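DNA repair protein RAD7 (Saccharomyces cerevisiae, PDB 5ZB2) takes part, within the global genome repair complex, in nucleotide excision repair of damage in nontranscribed DNA, and binds the Elc1 protein. Local coordinates at residues Asp83-Ser88 and Leu107-Gln112; Pro126-Leu131 and Val149-Arg154; Glu314-Gly319 and Phe340-Cys345. All blocks are in the same frame, centred on the assembly; numbering follows the deposited sequence.

Interaction 1 of 3, residues Asp83-Ser88 and Leu107-Gln112. With GOL (glycerol), chain D.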
loop_
_atom_site.group_PDB
_atom_site.type_symbol
_atom_site.label_atom_id
_atom_site.label_comp_id
_atom_site.label_asym_id
_atom_site.label_seq_id
_atom_site.Cartn_x
_atom_site.Cartn_y
_atom_site.Cartn_z
ATOM N N ASP A 83 17.863 -9.264 -7.243
ATOM C CA ASP A 83 18.139 -8.366 -6.118
ATOM C C ASP A 83 16.917 -7.474 -5.924
ATOM O O ASP A 83 16.748 -6.495 -6.655
ATOM C CB ASP A 83 19.394 -7.538 -6.366
ATOM C CG ASP A 83 19.744 -6.634 -5.188
ATOM O OD1 ASP A 83 18.854 -6.349 -4.357
ATOM O OD2 ASP A 83 20.910 -6.201 -5.096
ATOM N N CYS A 84 16.088 -7.814 -4.932
ATOM C CA CYS A 84 14.878 -7.073 -4.595
ATOM C C CYS A 84 15.079 -6.096 -3.449
ATOM O O CYS A 84 14.091 -5.587 -2.912
ATOM C CB CYS A 84 13.755 -8.032 -4.197
ATOM S SG CYS A 84 13.443 -9.368 -5.319
ATOM N N SER A 85 16.326 -5.852 -3.037
ATOM C CA SER A 85 16.573 -5.110 -1.802
ATOM C C SER A 85 15.781 -3.809 -1.747
ATOM O O SER A 85 15.280 -3.426 -0.685
ATOM C CB SER A 85 18.069 -4.829 -1.653
ATOM O OG SER A 85 18.774 -6.019 -1.363
ATOM N N LYS A 86 15.650 -3.119 -2.881
ATOM C CA LYS A 86 15.022 -1.805 -2.917
ATOM C C LYS A 86 13.513 -1.855 -3.144
ATOM O O LYS A 86 12.871 -0.798 -3.147
ATOM C CB LYS A 86 15.677 -0.948 -4.006
ATOM C CG LYS A 86 17.149 -0.661 -3.751
ATOM C CD LYS A 86 17.753 0.202 -4.848
ATOM C CE LYS A 86 19.206 0.540 -4.555
ATOM N NZ LYS A 86 19.785 1.459 -5.574
ATOM N N ILE A 87 12.932 -3.037 -3.334
ATOM C CA ILE A 87 11.487 -3.164 -3.511
ATOM C C ILE A 87 10.813 -3.113 -2.147
ATOM O O ILE A 87 11.144 -3.892 -1.247
ATOM C CB ILE A 87 11.143 -4.468 -4.251
ATOM C CG1 ILE A 87 11.682 -4.418 -5.685
ATOM C CG2 ILE A 87 9.624 -4.729 -4.243
ATOM C CD1 ILE A 87 11.612 -5.752 -6.417
ATOM N N SER A 88 9.848 -2.209 -1.997
ATOM C CA SER A 88 9.174 -2.027 -0.720
ATOM C C SER A 88 8.070 -3.063 -0.545
ATOM O O SER A 88 7.735 -3.820 -1.459
ATOM C CB SER A 88 8.578 -0.624 -0.617
ATOM O OG SER A 88 7.406 -0.524 -1.406
ATOM N N LEU A 107 12.361 -14.415 -5.353
ATOM C CA LEU A 107 12.653 -13.092 -4.802
ATOM C C LEU A 107 13.947 -13.201 -4.001
ATOM O O LEU A 107 13.943 -13.669 -2.858
ATOM C CB LEU A 107 11.498 -12.593 -3.931
ATOM C CG LEU A 107 10.124 -12.538 -4.605
ATOM C CD1 LEU A 107 9.032 -12.100 -3.627
ATOM C CD2 LEU A 107 10.155 -11.613 -5.814
ATOM N N GLN A 108 15.051 -12.772 -4.601
ATOM C CA GLN A 108 16.368 -12.871 -3.984
ATOM C C GLN A 108 16.747 -11.524 -3.379
ATOM O O GLN A 108 16.604 -10.482 -4.028
ATOM C CB GLN A 108 17.413 -13.314 -5.010
ATOM C CG GLN A 108 17.062 -14.606 -5.755
ATOM C CD GLN A 108 17.057 -15.830 -4.853
ATOM O OE1 GLN A 108 18.055 -16.148 -4.206
ATOM N NE2 GLN A 108 15.928 -16.525 -4.809
ATOM N N MET A 109 17.220 -11.548 -2.133
ATOM C CA MET A 109 17.544 -10.329 -1.396
ATOM C C MET A 109 16.287 -9.483 -1.190
ATOM O O MET A 109 16.235 -8.302 -1.544
ATOM C CB MET A 109 18.641 -9.531 -2.107
ATOM C CG MET A 109 19.889 -10.352 -2.434
ATOM S SD MET A 109 21.192 -9.402 -3.251
ATOM C CE MET A 109 21.660 -8.274 -1.939
ATOM N N CYS A 110 15.266 -10.109 -0.605
ATOM C CA CYS A 110 13.955 -9.482 -0.412
ATOM C C CYS A 110 13.787 -9.012 1.035
ATOM O O CYS A 110 12.846 -9.376 1.739
ATOM C CB CYS A 110 12.847 -10.454 -0.813
ATOM S SG CYS A 110 12.883 -12.072 0.052
ATOM N N GLY A 111 14.706 -8.144 1.462
ATOM C CA GLY A 111 14.757 -7.744 2.861
ATOM C C GLY A 111 13.504 -7.047 3.363
ATOM O O GLY A 111 13.188 -7.121 4.554
ATOM N N GLN A 112 12.778 -6.361 2.481
ATOM C CA GLN A 112 11.614 -5.583 2.896
ATOM C C GLN A 112 10.311 -6.370 2.831
ATOM O O GLN A 112 9.268 -5.848 3.239
ATOM C CB GLN A 112 11.491 -4.316 2.039
ATOM C CG GLN A 112 12.737 -3.446 2.075
ATOM C CD GLN A 112 12.526 -2.088 1.441
ATOM O OE1 GLN A 112 11.542 -1.404 1.725
ATOM N NE2 GLN A 112 13.458 -1.684 0.579
HETATM C C1 GOL D . 19.060 -9.277 2.034
HETATM O O1 GOL D . 20.214 -9.925 1.557
HETATM C C2 GOL D . 19.012 -7.884 1.423
HETATM O O2 GOL D . 17.803 -7.720 0.716
HETATM C C3 GOL D . 19.089 -6.841 2.527
HETATM O O3 GOL D . 18.764 -5.583 1.991
HETATM O O HOH W 1 12.826 -6.044 -0.371
HETATM O O HOH W 2 13.759 1.054 -0.944
#

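Interaction 2 of 3, residues Pro126-Leu131 and Val149-Arg154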
loop_
_atom_site.group_PDB
_atom_site.type_symbol
_atom_site.label_atom_id
_atom_site.label_comp_id
_atom_site.label_asym_id
_atom_site.label_seq_id
_atom_site.Cartn_x
_atom_site.Cartn_y
_atom_site.Cartn_z
ATOM N N PRO A 126 -3.210 -17.089 -7.552
ATOM C CA PRO A 126 -3.873 -18.392 -7.381
ATOM C C PRO A 126 -3.161 -19.543 -8.069
ATOM O O PRO A 126 -3.369 -20.695 -7.671
ATOM C CB PRO A 126 -5.264 -18.160 -7.985
ATOM C CG PRO A 126 -5.057 -17.067 -8.983
ATOM C CD PRO A 126 -4.000 -16.172 -8.392
ATOM N N ASN A 127 -2.338 -19.275 -9.079
ATOM C CA ASN A 127 -1.588 -20.317 -9.772
ATOM C C ASN A 127 -0.191 -20.530 -9.200
ATOM O O ASN A 127 0.564 -21.349 -9.736
ATOM C CB ASN A 127 -1.467 -19.979 -11.260
ATOM C CG ASN A 127 -2.811 -19.864 -11.948
ATOM O OD1 ASN A 127 -3.717 -20.660 -11.701
ATOM N ND2 ASN A 127 -2.947 -18.870 -12.820
ATOM N N LEU A 128 0.175 -19.816 -8.136
ATOM C CA LEU A 128 1.521 -19.935 -7.590
ATOM C C LEU A 128 1.749 -21.333 -7.032
ATOM O O LEU A 128 0.970 -21.821 -6.209
ATOM C CB LEU A 128 1.739 -18.889 -6.495
ATOM C CG LEU A 128 3.121 -18.869 -5.844
ATOM C CD1 LEU A 128 4.203 -18.586 -6.876
ATOM C CD2 LEU A 128 3.168 -17.842 -4.713
ATOM N N LYS A 129 2.830 -21.974 -7.485
ATOM C CA LYS A 129 3.230 -23.281 -6.979
ATOM C C LYS A 129 4.699 -23.351 -6.581
ATOM O O LYS A 129 5.102 -24.351 -5.976
ATOM C CB LYS A 129 2.949 -24.373 -8.025
ATOM C CG LYS A 129 3.728 -24.201 -9.317
ATOM C CD LYS A 129 3.311 -25.210 -10.374
ATOM C CE LYS A 129 4.121 -25.025 -11.653
ATOM N NZ LYS A 129 3.782 -26.038 -12.693
ATOM N N SER A 130 5.501 -22.332 -6.888
ATOM C CA SER A 130 6.927 -22.326 -6.583
ATOM C C SER A 130 7.334 -20.955 -6.063
ATOM O O SER A 130 7.088 -19.942 -6.724
ATOM C CB SER A 130 7.750 -22.676 -7.826
ATOM O OG SER A 130 9.122 -22.396 -7.626
ATOM N N LEU A 131 7.966 -20.925 -4.889
ATOM C CA LEU A 131 8.430 -19.676 -4.292
ATOM C C LEU A 131 9.842 -19.867 -3.761
ATOM O O LEU A 131 10.090 -20.777 -2.962
ATOM C CB LEU A 131 7.493 -19.216 -3.168
ATOM C CG LEU A 131 7.733 -17.805 -2.614
ATOM C CD1 LEU A 131 7.543 -16.740 -3.688
ATOM C CD2 LEU A 131 6.822 -17.523 -1.427
ATOM N N VAL A 149 -0.206 -22.587 5.803
ATOM C CA VAL A 149 -1.611 -22.991 5.834
ATOM C C VAL A 149 -2.314 -22.536 4.560
ATOM O O VAL A 149 -3.053 -23.299 3.928
ATOM C CB VAL A 149 -2.303 -22.438 7.093
ATOM C CG1 VAL A 149 -3.812 -22.683 7.045
ATOM C CG2 VAL A 149 -1.709 -23.067 8.346
ATOM N N ILE A 150 -2.084 -21.284 4.158
ATOM C CA ILE A 150 -2.714 -20.755 2.953
ATOM C C ILE A 150 -2.249 -21.508 1.715
ATOM O O ILE A 150 -3.014 -21.668 0.756
ATOM C CB ILE A 150 -2.432 -19.243 2.829
ATOM C CG1 ILE A 150 -3.116 -18.490 3.973
ATOM C CG2 ILE A 150 -2.916 -18.704 1.479
ATOM C CD1 ILE A 150 -2.743 -17.032 4.066
ATOM N N MET A 151 -0.997 -21.964 1.699
ATOM C CA MET A 151 -0.442 -22.668 0.549
ATOM C C MET A 151 -0.620 -24.181 0.639
ATOM O O MET A 151 -0.109 -24.902 -0.224
ATOM C CB MET A 151 1.053 -22.340 0.401
ATOM C CG MET A 151 1.360 -20.873 0.103
ATOM S SD MET A 151 0.625 -20.281 -1.437
ATOM C CE MET A 151 1.507 -21.267 -2.644
ATOM N N LYS A 152 -1.319 -24.671 1.657
ATOM C CA LYS A 152 -1.536 -26.101 1.836
ATOM C C LYS A 152 -2.012 -26.750 0.543
ATOM O O LYS A 152 -3.004 -26.321 -0.053
ATOM C CB LYS A 152 -2.561 -26.314 2.953
ATOM C CG LYS A 152 -2.852 -27.766 3.285
ATOM C CD LYS A 152 -3.866 -27.872 4.414
ATOM C CE LYS A 152 -4.177 -29.321 4.751
ATOM N NZ LYS A 152 -5.192 -29.436 5.836
ATOM N N GLY A 153 -1.293 -27.783 0.103
ATOM C CA GLY A 153 -1.665 -28.522 -1.084
ATOM C C GLY A 153 -1.322 -27.856 -2.398
ATOM O O GLY A 153 -1.506 -28.481 -3.452
ATOM N N ARG A 154 -0.833 -26.616 -2.381
ATOM C CA ARG A 154 -0.491 -25.886 -3.597
ATOM C C ARG A 154 1.006 -25.752 -3.823
ATOM O O ARG A 154 1.435 -25.632 -4.971
ATOM C CB ARG A 154 -1.094 -24.476 -3.558
ATOM C CG ARG A 154 -2.603 -24.418 -3.358
ATOM C CD ARG A 154 -3.028 -23.043 -2.848
ATOM N NE ARG A 154 -2.451 -21.960 -3.645
ATOM C CZ ARG A 154 -2.400 -20.687 -3.264
ATOM N NH1 ARG A 154 -2.890 -20.317 -2.087
ATOM N NH2 ARG A 154 -1.853 -19.781 -4.063
HETATM O O HOH W 3 -1.620 -22.005 -6.138
#

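Interaction 3 of 3, residues Glu314-Gly319 and Phe340-Cys345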
loop_
_atom_site.group_PDB
_atom_site.type_symbol
_atom_site.label_atom_id
_atom_site.label_comp_id
_atom_site.label_asym_id
_atom_site.label_seq_id
_atom_site.Cartn_x
_atom_site.Cartn_y
_atom_site.Cartn_z
ATOM N N GLU A 314 36.557 -40.849 -13.621
ATOM C CA GLU A 314 35.364 -41.691 -13.631
ATOM C C GLU A 314 34.117 -40.868 -13.931
ATOM O O GLU A 314 33.205 -41.343 -14.619
ATOM C CB GLU A 314 35.219 -42.416 -12.293
ATOM C CG GLU A 314 36.285 -43.478 -12.021
ATOM C CD GLU A 314 36.202 -44.670 -12.969
ATOM O OE1 GLU A 314 35.199 -44.792 -13.704
ATOM O OE2 GLU A 314 37.145 -45.488 -12.976
ATOM N N LEU A 315 34.057 -39.634 -13.425
ATOM C CA LEU A 315 32.926 -38.761 -13.726
ATOM C C LEU A 315 32.819 -38.502 -15.225
ATOM O O LEU A 315 31.754 -38.681 -15.827
ATOM C CB LEU A 315 33.061 -37.441 -12.960
ATOM C CG LEU A 315 32.049 -36.339 -13.304
ATOM C CD1 LEU A 315 30.636 -36.754 -12.931
ATOM C CD2 LEU A 315 32.419 -35.031 -12.616
ATOM N N LEU A 316 33.922 -38.077 -15.847
ATOM C CA LEU A 316 33.893 -37.720 -17.262
ATOM C C LEU A 316 33.625 -38.935 -18.144
ATOM O O LEU A 316 32.841 -38.855 -19.097
ATOM C CB LEU A 316 35.213 -37.060 -17.656
ATOM C CG LEU A 316 35.570 -35.780 -16.898
ATOM C CD1 LEU A 316 37.016 -35.414 -17.155
ATOM C CD2 LEU A 316 34.651 -34.635 -17.294
ATOM N N LEU A 317 34.262 -40.067 -17.847
ATOM C CA LEU A 317 34.150 -41.245 -18.698
ATOM C C LEU A 317 32.824 -41.982 -18.551
ATOM O O LEU A 317 32.559 -42.897 -19.337
ATOM C CB LEU A 317 35.302 -42.210 -18.406
ATOM C CG LEU A 317 36.592 -41.969 -19.198
ATOM C CD1 LEU A 317 37.056 -40.528 -19.078
ATOM C CD2 LEU A 317 37.689 -42.918 -18.733
ATOM N N ASN A 318 31.986 -41.620 -17.581
ATOM C CA ASN A 318 30.712 -42.297 -17.361
ATOM C C ASN A 318 29.527 -41.415 -17.750
ATOM O O ASN A 318 28.472 -41.447 -17.112
ATOM C CB ASN A 318 30.592 -42.761 -15.911
ATOM C CG ASN A 318 31.388 -44.032 -15.639
ATOM O OD1 ASN A 318 30.874 -45.141 -15.781
ATOM N ND2 ASN A 318 32.650 -43.874 -15.253
ATOM N N GLY A 319 29.691 -40.611 -18.808
ATOM C CA GLY A 319 28.605 -39.877 -19.428
ATOM C C GLY A 319 28.698 -38.370 -19.276
ATOM O O GLY A 319 28.291 -37.639 -20.189
ATOM N N PHE A 340 43.143 -33.546 -16.086
ATOM C CA PHE A 340 42.726 -32.642 -17.149
ATOM C C PHE A 340 42.959 -33.224 -18.537
ATOM O O PHE A 340 42.374 -32.729 -19.507
ATOM C CB PHE A 340 43.455 -31.306 -17.008
ATOM C CG PHE A 340 43.212 -30.629 -15.692
ATOM C CD1 PHE A 340 42.036 -29.935 -15.464
ATOM C CD2 PHE A 340 44.150 -30.695 -14.677
ATOM C CE1 PHE A 340 41.805 -29.314 -14.252
ATOM C CE2 PHE A 340 43.924 -30.072 -13.462
ATOM C CZ PHE A 340 42.752 -29.382 -13.250
ATOM N N VAL A 341 43.789 -34.263 -18.653
ATOM C CA VAL A 341 43.936 -34.953 -19.930
ATOM C C VAL A 341 42.583 -35.450 -20.413
ATOM O O VAL A 341 42.249 -35.338 -21.599
ATOM C CB VAL A 341 44.950 -36.108 -19.801
ATOM C CG1 VAL A 341 45.067 -36.869 -21.108
ATOM C CG2 VAL A 341 46.314 -35.577 -19.386
ATOM N N ALA A 342 41.775 -35.992 -19.501
ATOM C CA ALA A 342 40.463 -36.522 -19.848
ATOM C C ALA A 342 39.390 -35.449 -19.952
ATOM O O ALA A 342 38.290 -35.746 -20.431
ATOM C CB ALA A 342 40.032 -37.561 -18.813
ATOM N N LEU A 343 39.674 -34.220 -19.522
ATOM C CA LEU A 343 38.671 -33.156 -19.507
ATOM C C LEU A 343 38.551 -32.565 -20.911
ATOM O O LEU A 343 39.080 -31.497 -21.226
ATOM C CB LEU A 343 39.035 -32.095 -18.475
ATOM C CG LEU A 343 38.016 -30.979 -18.233
ATOM C CD1 LEU A 343 36.652 -31.544 -17.865
ATOM C CD2 LEU A 343 38.514 -30.045 -17.139
ATOM N N ALA A 344 37.827 -33.286 -21.768
ATOM C CA ALA A 344 37.568 -32.863 -23.145
ATOM C C ALA A 344 36.059 -32.928 -23.363
ATOM O O ALA A 344 35.515 -33.991 -23.675
ATOM C CB ALA A 344 38.317 -33.740 -24.144
ATOM N N CYS A 345 35.389 -31.790 -23.205
ATOM C CA CYS A 345 33.940 -31.730 -23.196
ATOM C C CYS A 345 33.443 -30.812 -24.305
ATOM O O CYS A 345 33.886 -29.657 -24.389
ATOM C CB CYS A 345 33.442 -31.223 -21.839
ATOM S SG CYS A 345 34.172 -32.080 -20.423
#

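Interaction 1 of 3, residues Asp83-Ser88 and Leu107-Gln112
Cys-84, in the loop after strand 78-81, meets Gln-108 at the end of strand 104-108 in the leucine-rich repeat (LRR) solenoid. Cys-84 N donates to Gln-108 O at 2.9 Å, the donor nitrogen lying nearly along the C=O axis. The CA of Asp-83 adds a CA-H...O contact to the same oxygen. The thiol of Cys-84 sits over the other strand end, its SG 4.0 Å from Leu-107 CD2. Tyr-92 of helix 89-98 packs on both of these side chains.

With CG anti to the backbone N (chi1 -178°), the Asp-83 carboxylate lies obliquely against the thioether of Met-109, its CG 3.7 Å from Met-109 SD. Asp-83 OD1 accepts from Ser-85 N at 2.9 Å, which makes an Asx turn.

In an LRR the chain turns from the strand into the convex side of each repeat. Here a type I beta turn runs from Cys-84 to Ile-87. Ser-88 then takes the N-cap of helix 89-98, and its OG bonds Gly-91 N and Asp-65 OD2.

Gln-112 reaches across to the other loop. Its NE2 donates to Ser-85 O at 2.8 Å, in the carbonyl plane, while CB lies 3.3 Å from Ile-87 O. A water accepts from Gln-112 N and donates to Cys-84 O and Ile-87 O. A second water links Gln-112 NE2 to Lys-86 O. A glycerol, probably from the crystallisation liquor, sits beside Ser-85 and Met-109. Its O2 and Ser-85 OG are hydrogen-bonded at 2.9 Å, and O2 is bonded weakly to Met-109 O and Gly-111 N.

Interaction 2 of 3, residues Pro126-Leu131 and Val149-Arg154
The Arg-154 guanidinium carries the sulfur of Met-151 on one face, with SD 3.4 Å above the plane and displaced toward the rim. At its edge, in the plane, lies a water. Pro-126 O and Leu-128 O approach the group obliquely. The contact joins neighbouring parts of the LRR solenoid, between the loop leading into strand 130-134 and the loop after helix 141-150.

No direct hydrogen bond crosses between the segments. The water does the bridging: it accepts from Arg-154 NE at 2.6 Å and donates to Pro-126 O and Leu-128 O. The chi3 bend of Arg-154 (49°) sets NE toward this water. NH1 donates to Ile-150 O at 3.2 Å from above the carbonyl plane, and also to Ala-122 O of helix 115-124. One side chain thus ties three parts of the backbone together. An alanine here would probably leave the water without its donor and the Ile-150 and Ala-122 carbonyls without this partner.

Beside this polar group, Met-151 curls back at chi2 and chi3. Its CE comes 4.3 Å from Leu-128 CG and 3.6 Å from Leu-128 O. Next to it the backbones approach directly, where Lys-129 CA makes a CA-H...O contact of 3.6 Å with Arg-154 O.

Interaction 3 of 3, residues Glu314-Gly319 and Phe340-Cys345
Leu-316 carries its CG anti to the carbonyl carbon, and chi2 of 167° sets CD1 so that the two methyls split the work against segment 340-345. Leu-343 has CG anti to its backbone N (chi1 -174°), and chi2 of 55° places CD1 beside the Leu-316 methyls. The contact joins neighbouring parts of the LRR solenoid toward its C-terminal end. It packs helix 309-320 against the loop that follows helix 337-341.

No hydrogen bond crosses between the segments, and the packing is apolar. The two leucines cross obliquely, with Leu-316 CD2 3.7 Å from Leu-343 CD1. The other methyl, CD1, rests on the backbone of the loop. Leu-316 CD1 is 3.5 Å from Ala-342 O and 3.7 Å from Leu-343 CA. Ala-342 turns its CB toward the helix, where Leu-316 CD1 and Leu-317 CD1 both touch it. Leu-316 is buried, whereas Leu-317 adds its methyl from an exposed position.

The loop is held in shape by backbone bonds. Leu-343 is the centre of an inverse gamma turn, in which Ala-344 N donates to Ala-342 O at 2.8 Å. The same Ala-342 oxygen is hydrogen-bonded by Arg-321 NH2. Asn-371, just after helix 361-370, bonds both Leu-343 O and Cys-345 N and so also holds the loop. Leu-367 of helix 361-370 packs on Leu-343. Beyond the gamma turn the thiol of Cys-345 completes the apolar patch, its SG 4.1 Å from Leu-316 CD2.

All three contacts join neighbouring parts of the same LRR solenoid. Interactions 1 and 2 are near each other, with centres about 21 Å apart; interaction 1 reaches strand 104-108 and interaction 2 its neighbour 130-134. Interaction 3 lies across the centre of the chain, with its centre about 40 Å from that of interaction 1. Interactions 1 and 2 are partly buried and mix polar with apolar contacts. Direct hydrogen bonds and waters link the loops after the strands in interaction 1, whereas one water bridges the segments in interaction 2, where the loop before a strand meets the loop after a helix. Interaction 3 is a buried contact of leucine, alanine and cysteine side chains.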